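Local coordinates for lipase (Rhizopus niveus, PDB 1LGY), which hydrolyses the ester bonds of triacylglycerols and their partial glycerides with strong 1,3-positional specificity, releasing fatty acids, at residues Q15-Y20 against P195-V200; S223-G228 against S259-N264; N231-T236 against K242-S247. One frame throughout, in Å; residues are numbered along the deposited sequence.

Contact 1. Residues Q15-Y20 against P195-V200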
# COMPACT_ATOMS: atom_id res chain seq x y z
N GLN A 15 14.97 -3.19 7.41
CA GLN A 15 15.56 -2.53 6.28
C GLN A 15 14.67 -2.65 5.09
O GLN A 15 14.53 -1.69 4.34
CB GLN A 15 16.89 -3.15 5.93
CG GLN A 15 17.97 -2.41 6.69
CD GLN A 15 19.06 -3.32 7.23
OE1 GLN A 15 19.93 -3.80 6.50
NE2 GLN A 15 19.03 -3.55 8.55
N GLU A 16 14.07 -3.82 4.93
CA GLU A 16 13.20 -4.04 3.80
C GLU A 16 11.96 -3.19 3.93
O GLU A 16 11.57 -2.55 2.97
CB GLU A 16 12.75 -5.46 3.69
CG GLU A 16 12.86 -5.96 2.25
CD GLU A 16 11.79 -6.99 1.81
OE1 GLU A 16 11.22 -7.72 2.65
OE2 GLU A 16 11.53 -7.03 0.59
N PHE A 17 11.34 -3.18 5.10
CA PHE A 17 10.14 -2.41 5.37
C PHE A 17 10.46 -0.91 5.30
O PHE A 17 9.55 -0.10 5.10
CB PHE A 17 9.61 -2.73 6.76
CG PHE A 17 9.11 -4.15 7.08
CD1 PHE A 17 8.40 -4.93 6.16
CD2 PHE A 17 9.29 -4.65 8.36
CE1 PHE A 17 7.88 -6.17 6.52
CE2 PHE A 17 8.77 -5.88 8.73
CZ PHE A 17 8.06 -6.64 7.82
N THR A 18 11.75 -0.51 5.46
CA THR A 18 12.01 0.91 5.42
C THR A 18 12.13 1.33 3.97
O THR A 18 11.66 2.41 3.63
CB THR A 18 13.27 1.32 6.13
OG1 THR A 18 13.17 0.83 7.45
CG2 THR A 18 13.43 2.85 6.23
N LYS A 19 12.69 0.45 3.11
CA LYS A 19 12.91 0.73 1.70
C LYS A 19 11.60 1.05 1.05
O LYS A 19 11.53 1.98 0.25
CB LYS A 19 13.54 -0.47 0.98
CG LYS A 19 13.62 -0.37 -0.52
CD LYS A 19 14.65 -1.38 -0.90
CE LYS A 19 15.06 -1.22 -2.36
NZ LYS A 19 14.35 -2.17 -3.19
N TYR A 20 10.55 0.33 1.45
CA TYR A 20 9.27 0.54 0.86
C TYR A 20 8.47 1.67 1.43
O TYR A 20 7.64 2.23 0.72
CB TYR A 20 8.51 -0.74 0.93
CG TYR A 20 9.21 -1.75 0.05
CD1 TYR A 20 9.41 -1.47 -1.30
CD2 TYR A 20 9.68 -2.92 0.58
CE1 TYR A 20 10.10 -2.35 -2.11
CE2 TYR A 20 10.36 -3.81 -0.22
CZ TYR A 20 10.56 -3.52 -1.56
OH TYR A 20 11.27 -4.40 -2.36
N PRO A 195 2.51 -12.20 -1.22
CA PRO A 195 2.97 -11.58 0.01
C PRO A 195 2.50 -10.15 0.18
O PRO A 195 2.65 -9.29 -0.68
CB PRO A 195 4.44 -11.71 -0.03
CG PRO A 195 4.73 -12.00 -1.45
CD PRO A 195 3.59 -12.88 -1.90
N PHE A 196 1.83 -9.95 1.29
CA PHE A 196 1.32 -8.65 1.67
C PHE A 196 1.85 -8.34 3.06
O PHE A 196 1.61 -9.08 4.01
CB PHE A 196 -0.19 -8.78 1.63
CG PHE A 196 -0.95 -7.53 1.99
CD1 PHE A 196 -0.47 -6.29 1.67
CD2 PHE A 196 -2.15 -7.65 2.67
CE1 PHE A 196 -1.19 -5.15 2.03
CE2 PHE A 196 -2.88 -6.54 3.02
CZ PHE A 196 -2.39 -5.30 2.70
N GLN A 197 2.55 -7.23 3.18
CA GLN A 197 3.16 -6.80 4.41
C GLN A 197 2.54 -5.48 4.84
O GLN A 197 2.87 -4.48 4.19
CB GLN A 197 4.62 -6.60 4.18
CG GLN A 197 5.44 -7.82 3.82
CD GLN A 197 5.64 -8.74 5.00
OE1 GLN A 197 5.76 -8.31 6.16
NE2 GLN A 197 5.68 -10.04 4.70
N ARG A 198 1.69 -5.38 5.89
CA ARG A 198 1.13 -4.14 6.34
C ARG A 198 1.92 -3.58 7.51
O ARG A 198 1.80 -4.10 8.62
CB ARG A 198 -0.31 -4.26 6.85
CG ARG A 198 -1.24 -5.05 6.00
CD ARG A 198 -2.61 -5.11 6.59
NE ARG A 198 -2.69 -5.87 7.83
CZ ARG A 198 -2.86 -5.26 9.03
NH1 ARG A 198 -2.95 -3.93 9.10
NH2 ARG A 198 -3.02 -5.98 10.15
N THR A 199 2.76 -2.56 7.33
CA THR A 199 3.41 -1.91 8.45
C THR A 199 2.46 -0.85 8.99
O THR A 199 1.75 -0.22 8.21
CB THR A 199 4.73 -1.20 8.08
OG1 THR A 199 5.68 -2.16 7.69
CG2 THR A 199 5.32 -0.46 9.29
N VAL A 200 2.40 -0.72 10.32
CA VAL A 200 1.68 0.37 11.00
C VAL A 200 2.59 0.85 12.12
O VAL A 200 3.22 0.09 12.84
CB VAL A 200 0.25 -0.06 11.57
CG1 VAL A 200 0.01 -1.52 11.34
CG2 VAL A 200 0.08 0.31 13.05

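Contact 2. Residues S223-G228 against S259-N264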
# COMPACT_ATOMS: atom_id res chain seq x y z
N SER A 223 3.38 -5.68 10.74
CA SER A 223 4.65 -5.30 11.32
C SER A 223 4.47 -3.93 11.94
O SER A 223 4.34 -2.92 11.26
CB SER A 223 5.70 -5.30 10.23
OG SER A 223 5.33 -4.62 9.03
N TRP A 224 4.42 -3.90 13.27
CA TRP A 224 4.16 -2.73 14.08
C TRP A 224 5.42 -2.10 14.66
O TRP A 224 6.18 -2.71 15.40
CB TRP A 224 3.24 -3.16 15.20
CG TRP A 224 2.64 -2.08 16.10
CD1 TRP A 224 2.35 -0.80 15.67
CD2 TRP A 224 2.30 -2.26 17.43
NE1 TRP A 224 1.83 -0.19 16.71
CE2 TRP A 224 1.78 -1.01 17.77
CE3 TRP A 224 2.33 -3.29 18.38
CZ2 TRP A 224 1.30 -0.80 19.06
CZ3 TRP A 224 1.85 -3.07 19.67
CH2 TRP A 224 1.33 -1.82 20.00
N ILE A 225 5.63 -0.84 14.31
CA ILE A 225 6.74 -0.05 14.84
C ILE A 225 6.30 0.32 16.24
O ILE A 225 5.48 1.23 16.35
CB ILE A 225 6.95 1.24 13.99
CG1 ILE A 225 7.06 0.88 12.51
CG2 ILE A 225 8.21 1.96 14.47
CD1 ILE A 225 7.01 2.11 11.60
N LYS A 226 6.67 -0.33 17.34
CA LYS A 226 6.27 0.07 18.69
C LYS A 226 6.96 1.28 19.29
O LYS A 226 6.34 2.10 19.97
CB LYS A 226 6.48 -1.06 19.69
CG LYS A 226 5.41 -2.13 19.71
CD LYS A 226 5.56 -3.10 20.89
CE LYS A 226 6.74 -4.06 20.71
NZ LYS A 226 6.88 -4.87 21.91
N SER A 227 8.28 1.36 19.10
CA SER A 227 9.07 2.42 19.69
C SER A 227 10.13 2.85 18.71
O SER A 227 11.13 2.16 18.42
CB SER A 227 9.81 2.01 20.98
OG SER A 227 9.07 1.49 22.08
N GLY A 228 9.78 3.98 18.12
CA GLY A 228 10.73 4.68 17.28
C GLY A 228 11.08 4.19 15.87
O GLY A 228 10.51 4.64 14.86
N SER A 259 4.85 9.93 9.75
CA SER A 259 6.25 9.57 9.55
C SER A 259 6.41 8.09 9.77
O SER A 259 5.72 7.58 10.60
CB SER A 259 7.16 10.29 10.52
OG SER A 259 6.49 10.36 11.78
N TYR A 260 7.22 7.35 9.01
CA TYR A 260 7.35 5.92 9.18
C TYR A 260 8.81 5.70 9.12
O TYR A 260 9.39 6.01 8.09
CB TYR A 260 6.78 5.08 8.05
CG TYR A 260 5.40 4.63 8.44
CD1 TYR A 260 4.37 5.58 8.51
CD2 TYR A 260 5.15 3.29 8.77
CE1 TYR A 260 3.10 5.20 8.92
CE2 TYR A 260 3.87 2.91 9.18
CZ TYR A 260 2.88 3.88 9.24
OH TYR A 260 1.63 3.57 9.65
N PHE A 261 9.39 5.16 10.19
CA PHE A 261 10.81 4.90 10.28
C PHE A 261 11.57 6.21 10.00
O PHE A 261 12.59 6.22 9.29
CB PHE A 261 11.24 3.87 9.26
CG PHE A 261 10.48 2.57 9.19
CD1 PHE A 261 10.69 1.59 10.15
CD2 PHE A 261 9.63 2.34 8.10
CE1 PHE A 261 10.04 0.37 10.02
CE2 PHE A 261 8.99 1.11 7.99
CZ PHE A 261 9.19 0.12 8.94
N ASP A 262 10.95 7.30 10.49
CA ASP A 262 11.41 8.67 10.33
C ASP A 262 11.47 9.33 8.96
O ASP A 262 12.15 10.35 8.75
CB ASP A 262 12.76 8.78 11.01
CG ASP A 262 12.60 8.66 12.50
OD1 ASP A 262 11.72 9.33 13.06
OD2 ASP A 262 13.34 7.89 13.10
N ILE A 263 10.73 8.78 7.99
CA ILE A 263 10.64 9.34 6.65
C ILE A 263 9.34 10.15 6.62
O ILE A 263 8.32 9.58 7.05
CB ILE A 263 10.61 8.20 5.62
CG1 ILE A 263 11.88 7.37 5.64
CG2 ILE A 263 10.46 8.84 4.26
CD1 ILE A 263 11.81 6.03 4.90
N ASN A 264 9.25 11.43 6.20
CA ASN A 264 7.95 12.08 6.12
C ASN A 264 7.09 11.42 5.03
O ASN A 264 7.51 11.18 3.89
CB ASN A 264 8.08 13.57 5.81
CG ASN A 264 6.80 14.29 5.44
OD1 ASN A 264 6.59 14.57 4.28
ND2 ASN A 264 5.84 14.60 6.29

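Contact 3. Residues N231-T236 against K242-S247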
# COMPACT_ATOMS: atom_id res chain seq x y z
N ASN A 231 12.09 -0.85 16.73
CA ASN A 231 11.34 -1.71 17.59
C ASN A 231 10.04 -2.05 16.86
O ASN A 231 9.00 -1.41 16.96
CB ASN A 231 11.19 -0.94 18.91
CG ASN A 231 10.83 -1.79 20.13
OD1 ASN A 231 10.21 -1.29 21.09
ND2 ASN A 231 11.22 -3.07 20.13
N VAL A 232 10.16 -3.09 16.02
CA VAL A 232 9.09 -3.60 15.18
C VAL A 232 8.68 -5.04 15.55
O VAL A 232 9.37 -6.04 15.29
CB VAL A 232 9.59 -3.51 13.74
CG1 VAL A 232 8.52 -4.05 12.83
CG2 VAL A 232 9.98 -2.08 13.41
N GLN A 233 7.53 -5.24 16.15
CA GLN A 233 7.04 -6.58 16.42
C GLN A 233 6.25 -7.00 15.20
O GLN A 233 5.64 -6.16 14.54
CB GLN A 233 6.24 -6.41 17.62
CG GLN A 233 5.09 -7.30 17.87
CD GLN A 233 4.50 -6.90 19.22
OE1 GLN A 233 5.20 -6.89 20.25
NE2 GLN A 233 3.22 -6.54 19.25
N ILE A 234 6.26 -8.30 14.90
CA ILE A 234 5.57 -8.84 13.75
C ILE A 234 4.51 -9.78 14.26
O ILE A 234 4.86 -10.69 14.99
CB ILE A 234 6.48 -9.65 12.85
CG1 ILE A 234 7.58 -8.78 12.31
CG2 ILE A 234 5.65 -10.24 11.70
CD1 ILE A 234 8.39 -9.43 11.14
N CYS A 235 3.24 -9.53 13.92
CA CYS A 235 2.17 -10.45 14.18
C CYS A 235 2.04 -11.22 12.89
O CYS A 235 1.29 -10.91 11.96
CB CYS A 235 0.93 -9.70 14.47
SG CYS A 235 0.76 -9.25 16.20
N THR A 236 2.79 -12.31 12.89
CA THR A 236 2.89 -13.20 11.75
C THR A 236 1.64 -13.89 11.24
O THR A 236 1.75 -14.56 10.20
CB THR A 236 3.96 -14.26 12.07
OG1 THR A 236 3.40 -15.10 13.07
CG2 THR A 236 5.30 -13.66 12.49
N LYS A 242 -5.20 -9.24 17.56
CA LYS A 242 -5.27 -8.21 18.56
C LYS A 242 -3.91 -8.07 19.24
O LYS A 242 -3.77 -7.33 20.21
CB LYS A 242 -6.36 -8.55 19.58
CG LYS A 242 -6.32 -9.93 20.23
CD LYS A 242 -7.54 -10.09 21.16
CE LYS A 242 -7.85 -11.53 21.60
NZ LYS A 242 -6.80 -12.11 22.41
N ASP A 243 -2.87 -8.77 18.77
CA ASP A 243 -1.57 -8.71 19.45
C ASP A 243 -0.70 -7.58 18.98
O ASP A 243 0.26 -7.22 19.68
CB ASP A 243 -0.76 -9.97 19.27
CG ASP A 243 -1.43 -11.26 19.72
OD1 ASP A 243 -2.27 -11.26 20.61
OD2 ASP A 243 -1.08 -12.28 19.15
N CYS A 244 -0.96 -7.03 17.79
CA CYS A 244 -0.15 -5.91 17.41
C CYS A 244 -0.82 -4.54 17.50
O CYS A 244 -1.18 -4.17 18.62
CB CYS A 244 0.42 -6.26 16.06
SG CYS A 244 1.74 -7.50 16.20
N SER A 245 -1.04 -3.72 16.49
CA SER A 245 -1.48 -2.36 16.70
C SER A 245 -2.87 -2.19 17.21
O SER A 245 -3.21 -1.11 17.65
CB SER A 245 -1.33 -1.59 15.44
OG SER A 245 -1.97 -2.27 14.37
N ASN A 246 -3.71 -3.23 17.17
CA ASN A 246 -5.07 -3.18 17.69
C ASN A 246 -5.15 -3.11 19.19
O ASN A 246 -6.22 -2.80 19.72
CB ASN A 246 -5.89 -4.38 17.26
CG ASN A 246 -6.18 -4.40 15.77
OD1 ASN A 246 -6.80 -3.51 15.16
ND2 ASN A 246 -5.64 -5.46 15.20
N SER A 247 -4.03 -3.38 19.87
CA SER A 247 -3.95 -3.37 21.32
C SER A 247 -3.89 -1.96 21.89
O SER A 247 -4.31 -1.73 23.03
CB SER A 247 -2.71 -4.18 21.77
OG SER A 247 -1.48 -3.71 21.25

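Contact 1. Residues Q15-Y20 against P195-V200
Phe17 reaches from helix 11-26 onto strand 196-201 and meets two side chains there, Gln197 and Thr199, in quite different ways. The tight spot is at the rim of the ring, where Phe17 CE1 lies 3.0 Å from Gln197 OE1. The amide oxygen sits near the ring plane, a placement consistent with an attraction to the weakly positive ring hydrogens. Ring and amide planes are tilted 32° apart. Gln197 bends at CB-CG (chi2 -73°), which folds its amide back beside the ring, while its CG lies in the ring plane at the edge, 4.0 Å from Phe17 CE1. Thr199 comes over one face, towards the rim, with OG1 4.0 Å from Phe17 CG; this hydroxyl is hydrogen-bonded to Ser223 OG, which satisfies it although it faces an aromatic ring. A flat, apolar phenylalanine suits this buried interface between helix and sheet. The packing soon gives way to solvent: Gln15 is exposed, and so is Glu16, although its CB points toward the strand; Glu16 OE1 stops 5.9 Å from Gln197 CG. Partly exposed Lys19, well clear of the strand, is hydrogen-bonded through NZ to Tyr77 OH and Gln73 OE1. Such packing of a helix against strands of a central, largely parallel sheet is typical of the alpha/beta hydrolase fold.

Contact 2. Residues S223-G228 against S259-N264
Ile225 points its terminal methyl at two aromatic rings carried by a two-residue beta hairpin, a type I' turn running from Tyr260 to Ile263. The rings receive that methyl differently. Over Phe261 it stands almost on the ring normal, with Ile225 CD1 3.9 Å from the centroid of the Phe261 ring and 12° off the perpendicular, a textbook CH-pi contact. Against Tyr260 the approach is slanted, and Ile225 CD1 lies 3.6 Å from Tyr260 CD2. The long branch of isoleucine makes this possible: CG1 lies beside the backbone N and the chain runs on extended (chi2 169°), carrying CD1 away from strand 221-227 and into the angle formed by the two rings. A beta-branched residue suits the strand, and its slim end fits where two flat groups converge.

The turn carries both rings. Phe261 and Asp262 both adopt left-handed backbone angles, which is the signature of type I'; exposed Asp262 follows Phe261 at the turn, and the end of the Phe261 side chain comes in toward Ile225. The Phe261 side chain also touches Phe17, Thr18 and Ala21, which places its ring between helix 11-26 and Ile225 of the sheet. Tyr260 combines apolar ring carbons, met here by Ile225 CD1, with a hydroxyl that is hydrogen-bonded to OD2 of Asp204, a member of the catalytic triad; it is thus a second-shell partner of that carboxylate. At the neck of the hairpin, Tyr260 N donates to Ile263 O at 3.2 Å and Ile263 N returns a bond to Tyr260 O at 3.1 Å.

Contact 3. Residues N231-T236 against K242-S247
A disulfide bridge ties the end of strand 231-235 to the loop that follows it. Cys235 SG and Cys244 SG are 2.0 Å apart, and the torsion about the S-S bond is 97°, near the perpendicular that a relaxed disulfide prefers; its positive sign makes the bridge right-handed. Cysteine suits a secreted enzyme at this point, because one covalent link closes a short loop with little regular structure. Side chains pack against both sulfurs. Asp243 CB touches Cys235 SG at 3.5 Å, while Gln233 lies alongside the other sulfur, its CG 3.7 Å from Cys244 SG. Because Gln233 has CG anti to its own backbone N (chi1 151°) and is extended beyond, its amide is sent towards the loop. There Gln233 NE2 comes within 3.1 Å of Asp243 O, but at an angle too poor for a hydrogen bond; Gln233 OE1, in contrast, is hydrogen-bonded to Lys226 NZ. Just past the bridge the loop curls on itself: Cys244 O accepts from Ser247 N at 3.2 Å and from Ser247 OG at 2.7 Å, a double grip on one carbonyl that serine's short hydroxyl can reach. Strand 231-235 runs antiparallel between strands 6-8 and 221-227 near one margin of the main sheet, and around the bridge Cys235 touches Val6 of the first and Cys244 touches Glu222 of the second.

In the fold
The three contacts follow consecutive strands of the main sheet, 196-201, 221-227 and 231-235. Between contact 1 and contact 2 the backbone bond from Ile225 N to Val200 O (3.0 Å) joins parallel neighbours; between contacts 2 and 3 the bond from Trp224 N to Gln233 O (2.9 Å) joins antiparallel ones. The centres of contacts 1 and 2 lie about 11 Å apart, those of contacts 2 and 3 about 13 Å, and those of contacts 1 and 3 about 14 Å. Contact 2 is nearest the catalytic Asp204: the side chain of Tyr260 is about 3 Å from that of Asp204, against about 8 Å for that of Thr199 and about 12 Å for that of Cys244.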